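Local coordinates for extracellular solute-binding protein, family 1 (Bifidobacterium longum subsp. infantis, PDB 6FTH) that probably captures human milk oligosaccharides outside the cell and delivers them to an ABC transporter for uptake, at residues G26-P38 / G81-P93. Residues are numbered along the deposited sequence; the frame is centred on the assembly and turned at random.
Sequences GKPIVSVLVVKRP and GKIADVSLHAFFP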
loop_
_atom_site.group_PDB
_atom_site.type_symbol
_atom_site.label_atom_id
_atom_site.label_comp_id
_atom_site.label_asym_id
_atom_site.label_seq_id
_atom_site.Cartn_x
_atom_site.Cartn_y
_atom_site.Cartn_z
ATOM N N GLY A 26 4.526 -18.977 38.492
ATOM C CA GLY A 26 4.778 -17.592 38.816
ATOM C C GLY A 26 5.096 -16.691 37.644
ATOM O O GLY A 26 5.447 -15.527 37.865
ATOM N N LYS A 27 4.980 -17.174 36.410
ATOM C CA LYS A 27 5.356 -16.335 35.279
ATOM C C LYS A 27 4.226 -15.365 34.935
ATOM O O LYS A 27 3.049 -15.731 35.008
ATOM C CB LYS A 27 5.676 -17.191 34.060
ATOM C CG LYS A 27 6.982 -17.948 34.179
ATOM C CD LYS A 27 7.456 -18.437 32.830
ATOM C CE LYS A 27 8.770 -19.185 32.953
ATOM N NZ LYS A 27 9.445 -19.299 31.627
ATOM N N PRO A 28 4.547 -14.124 34.569
ATOM C CA PRO A 28 3.487 -13.178 34.218
ATOM C C PRO A 28 2.776 -13.616 32.954
ATOM O O PRO A 28 3.399 -14.103 32.006
ATOM C CB PRO A 28 4.237 -11.854 34.012
ATOM C CG PRO A 28 5.650 -12.249 33.727
ATOM C CD PRO A 28 5.884 -13.506 34.502
ATOM N N ILE A 29 1.456 -13.432 32.948
ATOM C CA ILE A 29 0.628 -13.766 31.798
ATOM C C ILE A 29 0.382 -12.503 30.984
ATOM O O ILE A 29 0.133 -11.424 31.531
ATOM C CB ILE A 29 -0.700 -14.429 32.215
ATOM C CG1 ILE A 29 -0.432 -15.718 32.991
ATOM C CG2 ILE A 29 -1.526 -14.759 30.977
ATOM C CD1 ILE A 29 -1.697 -16.333 33.577
ATOM N N VAL A 30 0.501 -12.640 29.670
ATOM C CA VAL A 30 0.266 -11.557 28.722
ATOM C C VAL A 30 -0.653 -12.125 27.660
ATOM O O VAL A 30 -0.290 -13.084 26.981
ATOM C CB VAL A 30 1.577 -11.068 28.076
ATOM C CG1 VAL A 30 1.293 -9.952 27.063
ATOM C CG2 VAL A 30 2.569 -10.601 29.134
ATOM N N SER A 31 -1.843 -11.550 27.524
ATOM C CA SER A 31 -2.717 -11.919 26.420
ATOM C C SER A 31 -2.320 -11.126 25.183
ATOM O O SER A 31 -2.023 -9.932 25.271
ATOM C CB SER A 31 -4.186 -11.657 26.756
ATOM O OG SER A 31 -4.402 -10.329 27.214
ATOM N N VAL A 32 -2.268 -11.807 24.044
ATOM C CA VAL A 32 -1.805 -11.210 22.793
ATOM C C VAL A 32 -2.810 -11.518 21.690
ATOM O O VAL A 32 -2.919 -12.663 21.238
ATOM C CB VAL A 32 -0.406 -11.696 22.401
ATOM C CG1 VAL A 32 0.055 -10.958 21.152
ATOM C CG2 VAL A 32 0.580 -11.486 23.525
ATOM N N LEU A 33 -3.531 -10.493 21.241
ATOM C CA LEU A 33 -4.366 -10.626 20.059
ATOM C C LEU A 33 -3.500 -10.404 18.827
ATOM O O LEU A 33 -2.769 -9.404 18.750
ATOM C CB LEU A 33 -5.497 -9.595 20.083
ATOM C CG LEU A 33 -6.286 -9.454 18.775
ATOM C CD1 LEU A 33 -7.089 -10.697 18.477
ATOM C CD2 LEU A 33 -7.205 -8.219 18.851
ATOM N N VAL A 34 -3.573 -11.328 17.874
ATOM C CA VAL A 34 -2.858 -11.191 16.608
ATOM C C VAL A 34 -3.861 -11.325 15.478
ATOM O O VAL A 34 -4.503 -12.371 15.334
ATOM C CB VAL A 34 -1.742 -12.232 16.436
ATOM C CG1 VAL A 34 -0.927 -11.926 15.170
ATOM C CG2 VAL A 34 -0.865 -12.329 17.672
ATOM N N VAL A 35 -3.988 -10.277 14.683
ATOM C CA VAL A 35 -4.775 -10.298 13.459
ATOM C C VAL A 35 -3.864 -10.877 12.384
ATOM O O VAL A 35 -2.760 -10.363 12.154
ATOM C CB VAL A 35 -5.263 -8.889 13.089
ATOM C CG1 VAL A 35 -6.120 -8.917 11.845
ATOM C CG2 VAL A 35 -6.015 -8.245 14.265
ATOM N N LYS A 36 -4.297 -11.975 11.770
ATOM C CA LYS A 36 -3.441 -12.825 10.955
ATOM C C LYS A 36 -3.587 -12.575 9.455
ATOM O O LYS A 36 -4.693 -12.400 8.925
ATOM C CB LYS A 36 -3.755 -14.298 11.233
ATOM C CG LYS A 36 -3.452 -14.774 12.649
ATOM C CD LYS A 36 -1.949 -14.877 13.011
ATOM C CE LYS A 36 -1.205 -15.933 12.206
ATOM N NZ LYS A 36 -1.930 -17.260 12.282
ATOM N N ARG A 37 -2.454 -12.607 8.764
ATOM C CA ARG A 37 -2.460 -12.656 7.316
ATOM C C ARG A 37 -3.087 -13.972 6.853
ATOM O O ARG A 37 -2.933 -15.008 7.507
ATOM C CB ARG A 37 -1.021 -12.646 6.826
ATOM C CG ARG A 37 -0.823 -12.496 5.343
ATOM C CD ARG A 37 0.613 -12.802 5.031
ATOM N NE ARG A 37 0.971 -12.577 3.644
ATOM C CZ ARG A 37 0.767 -13.444 2.656
ATOM N NH1 ARG A 37 0.154 -14.607 2.875
ATOM N NH2 ARG A 37 1.168 -13.149 1.427
ATOM N N PRO A 38 -3.770 -13.972 5.715
ATOM C CA PRO A 38 -4.157 -15.253 5.125
ATOM C C PRO A 38 -2.936 -16.126 4.866
ATOM O O PRO A 38 -1.808 -15.638 4.718
ATOM C CB PRO A 38 -4.843 -14.851 3.813
ATOM C CG PRO A 38 -5.354 -13.478 4.057
ATOM C CD PRO A 38 -4.324 -12.826 4.974
ATOM N N GLY A 81 -14.241 -1.578 25.164
ATOM C CA GLY A 81 -13.007 -1.592 25.917
ATOM C C GLY A 81 -12.466 -2.970 26.215
ATOM O O GLY A 81 -11.654 -3.117 27.129
ATOM N N LYS A 82 -12.871 -3.992 25.463
ATOM C CA LYS A 82 -12.391 -5.352 25.733
ATOM C C LYS A 82 -11.172 -5.626 24.860
ATOM O O LYS A 82 -11.234 -6.284 23.821
ATOM C CB LYS A 82 -13.489 -6.390 25.530
ATOM C CG LYS A 82 -14.097 -6.490 24.131
ATOM C CD LYS A 82 -14.983 -7.750 24.033
ATOM C CE LYS A 82 -15.676 -7.880 22.680
ATOM N NZ LYS A 82 -16.719 -6.835 22.450
ATOM N N ILE A 83 -10.030 -5.127 25.306
ATOM C CA ILE A 83 -8.805 -5.234 24.520
ATOM C C ILE A 83 -7.815 -6.152 25.222
ATOM O O ILE A 83 -7.730 -6.184 26.456
ATOM C CB ILE A 83 -8.200 -3.859 24.178
ATOM C CG1 ILE A 83 -7.657 -3.167 25.412
ATOM C CG2 ILE A 83 -9.259 -2.959 23.491
ATOM C CD1 ILE A 83 -6.813 -1.955 25.060
ATOM N N ALA A 84 -7.078 -6.915 24.422
ATOM C CA ALA A 84 -6.021 -7.758 24.954
ATOM C C ALA A 84 -4.889 -6.890 25.496
ATOM O O ALA A 84 -4.769 -5.703 25.169
ATOM C CB ALA A 84 -5.474 -8.661 23.856
ATOM N N ASP A 85 -4.055 -7.486 26.349
ATOM C CA ASP A 85 -2.907 -6.755 26.873
ATOM C C ASP A 85 -2.077 -6.181 25.731
ATOM O O ASP A 85 -1.682 -5.006 25.751
ATOM C CB ASP A 85 -2.030 -7.675 27.723
ATOM C CG ASP A 85 -2.745 -8.206 28.953
ATOM O OD1 ASP A 85 -3.725 -7.571 29.420
ATOM O OD2 ASP A 85 -2.302 -9.265 29.452
ATOM N N VAL A 86 -1.793 -7.014 24.738
ATOM C CA VAL A 86 -1.040 -6.635 23.550
ATOM C C VAL A 86 -1.862 -7.022 22.332
ATOM O O VAL A 86 -2.430 -8.118 22.286
ATOM C CB VAL A 86 0.306 -7.378 23.507
ATOM C CG1 VAL A 86 0.989 -7.165 22.167
ATOM C CG2 VAL A 86 1.208 -6.926 24.650
ATOM N N SER A 87 -1.938 -6.127 21.349
ATOM C CA SER A 87 -2.593 -6.432 20.093
ATOM C C SER A 87 -1.658 -6.105 18.935
ATOM O O SER A 87 -1.055 -5.022 18.899
ATOM C CB SER A 87 -3.905 -5.664 19.966
ATOM O OG SER A 87 -4.704 -5.837 21.129
ATOM N N LEU A 88 -1.567 -7.032 17.987
ATOM C CA LEU A 88 -0.699 -6.922 16.821
ATOM C C LEU A 88 -1.543 -6.845 15.549
ATOM O O LEU A 88 -2.412 -7.704 15.323
ATOM C CB LEU A 88 0.227 -8.134 16.724
ATOM C CG LEU A 88 1.041 -8.514 17.970
ATOM C CD1 LEU A 88 1.973 -9.675 17.606
ATOM C CD2 LEU A 88 1.831 -7.325 18.601
ATOM N N HIS A 89 -1.276 -5.843 14.696
ATOM C CA HIS A 89 -1.973 -5.702 13.409
ATOM C C HIS A 89 -3.460 -5.411 13.631
ATOM O O HIS A 89 -4.321 -5.803 12.832
ATOM C CB HIS A 89 -1.734 -6.923 12.498
ATOM C CG HIS A 89 -2.345 -6.832 11.118
ATOM N ND1 HIS A 89 -2.529 -5.642 10.444
ATOM C CD2 HIS A 89 -2.802 -7.801 10.286
ATOM C CE1 HIS A 89 -3.082 -5.880 9.266
ATOM N NE2 HIS A 89 -3.261 -7.180 9.147
ATOM N N ALA A 90 -3.752 -4.710 14.725
ATOM C CA ALA A 90 -5.123 -4.484 15.155
ATOM C C ALA A 90 -5.527 -3.020 15.140
ATOM O O ALA A 90 -6.598 -2.691 14.597
ATOM C CB ALA A 90 -5.310 -5.076 16.560
ATOM N N PHE A 91 -4.719 -2.137 15.726
ATOM C CA PHE A 91 -5.090 -0.745 15.965
ATOM C C PHE A 91 -4.128 0.228 15.296
ATOM O O PHE A 91 -2.905 0.151 15.481
ATOM C CB PHE A 91 -5.159 -0.453 17.462
ATOM C CG PHE A 91 -6.126 -1.339 18.189
ATOM C CD1 PHE A 91 -7.479 -1.245 17.939
ATOM C CD2 PHE A 91 -5.691 -2.238 19.137
ATOM C CE1 PHE A 91 -8.371 -2.085 18.589
ATOM C CE2 PHE A 91 -6.580 -3.065 19.797
ATOM C CZ PHE A 91 -7.927 -2.972 19.528
ATOM N N PHE A 92 -4.691 1.139 14.523
ATOM C CA PHE A 92 -3.934 2.218 13.927
ATOM C C PHE A 92 -3.898 3.401 14.874
ATOM O O PHE A 92 -4.723 3.505 15.795
ATOM C CB PHE A 92 -4.597 2.655 12.628
ATOM C CG PHE A 92 -4.405 1.699 11.510
ATOM C CD1 PHE A 92 -5.277 0.640 11.329
ATOM C CD2 PHE A 92 -3.333 1.832 10.641
ATOM C CE1 PHE A 92 -5.083 -0.262 10.296
ATOM C CE2 PHE A 92 -3.142 0.922 9.602
ATOM C CZ PHE A 92 -4.010 -0.116 9.439
ATOM N N PRO A 93 -2.966 4.331 14.664
ATOM C CA PRO A 93 -2.945 5.527 15.510
ATOM C C PRO A 93 -4.287 6.234 15.560
ATOM O O PRO A 93 -4.700 6.671 16.637
ATOM C CB PRO A 93 -1.858 6.385 14.854
ATOM C CG PRO A 93 -0.893 5.361 14.270
ATOM C CD PRO A 93 -1.791 4.248 13.777
HETATM O O HOH W 1 -0.351 -8.612 31.285
#
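Val32, Leu33 and Val34 pair in parallel with Val86, Ser87 and Leu88, joining the first strand of the chain to the strand that follows helix 67-80. Leu33 is held through both its N and its O: the N donates to Val86 O (2.8 Å) and the O accepts from Leu88 N, before Val35 N takes Leu88 O at a nearly straight 175°. Both faces of the paired strands are closely packed. On one, Val32 and Val86 run alongside each other, CG1 to CG1 at 4.0 Å, and Val34 CG2 meets Leu88 CD1; beta-branched valines suit the extended backbone, and Phe341 of the next strand touches Val86 and Leu88. On the other, Ala84, small enough to sit against the backbone, sets its CB 3.9 Å from Leu33 CB, while Trp70 of helix 67-80 packs on Leu33 and Val35.

The looser, wetter end lies at the partly exposed Ser31 and Asp85. Ser31 OG sits between its backbone N and carbonyl carbon (chi1 52°), which lets it accept from Asp85 N (3.0 Å), and Ser31 N answers by donating to Asp85 OD2, reaching it from above the carboxylate plane. One water bridges OD2 and Ile29 O. Replacing Asp85 by alanine would probably leave Ser31 N without its acceptor and the water with only Ile29 O of these two, freeing the end of the pairing to shift. At the far end the edge of the His89 ring brings CD2 to 3.2 Å from Val35 O, while ND1 and NE2 are hydrogen-bonded to Asp339 and Glu67, which help hold the ring's orientation. Side-chain hydrogen bonds between Ser31 and Asp85 thus probably help set where the pairing begins, and backbone bonds with apolar packing continue it between these two strands.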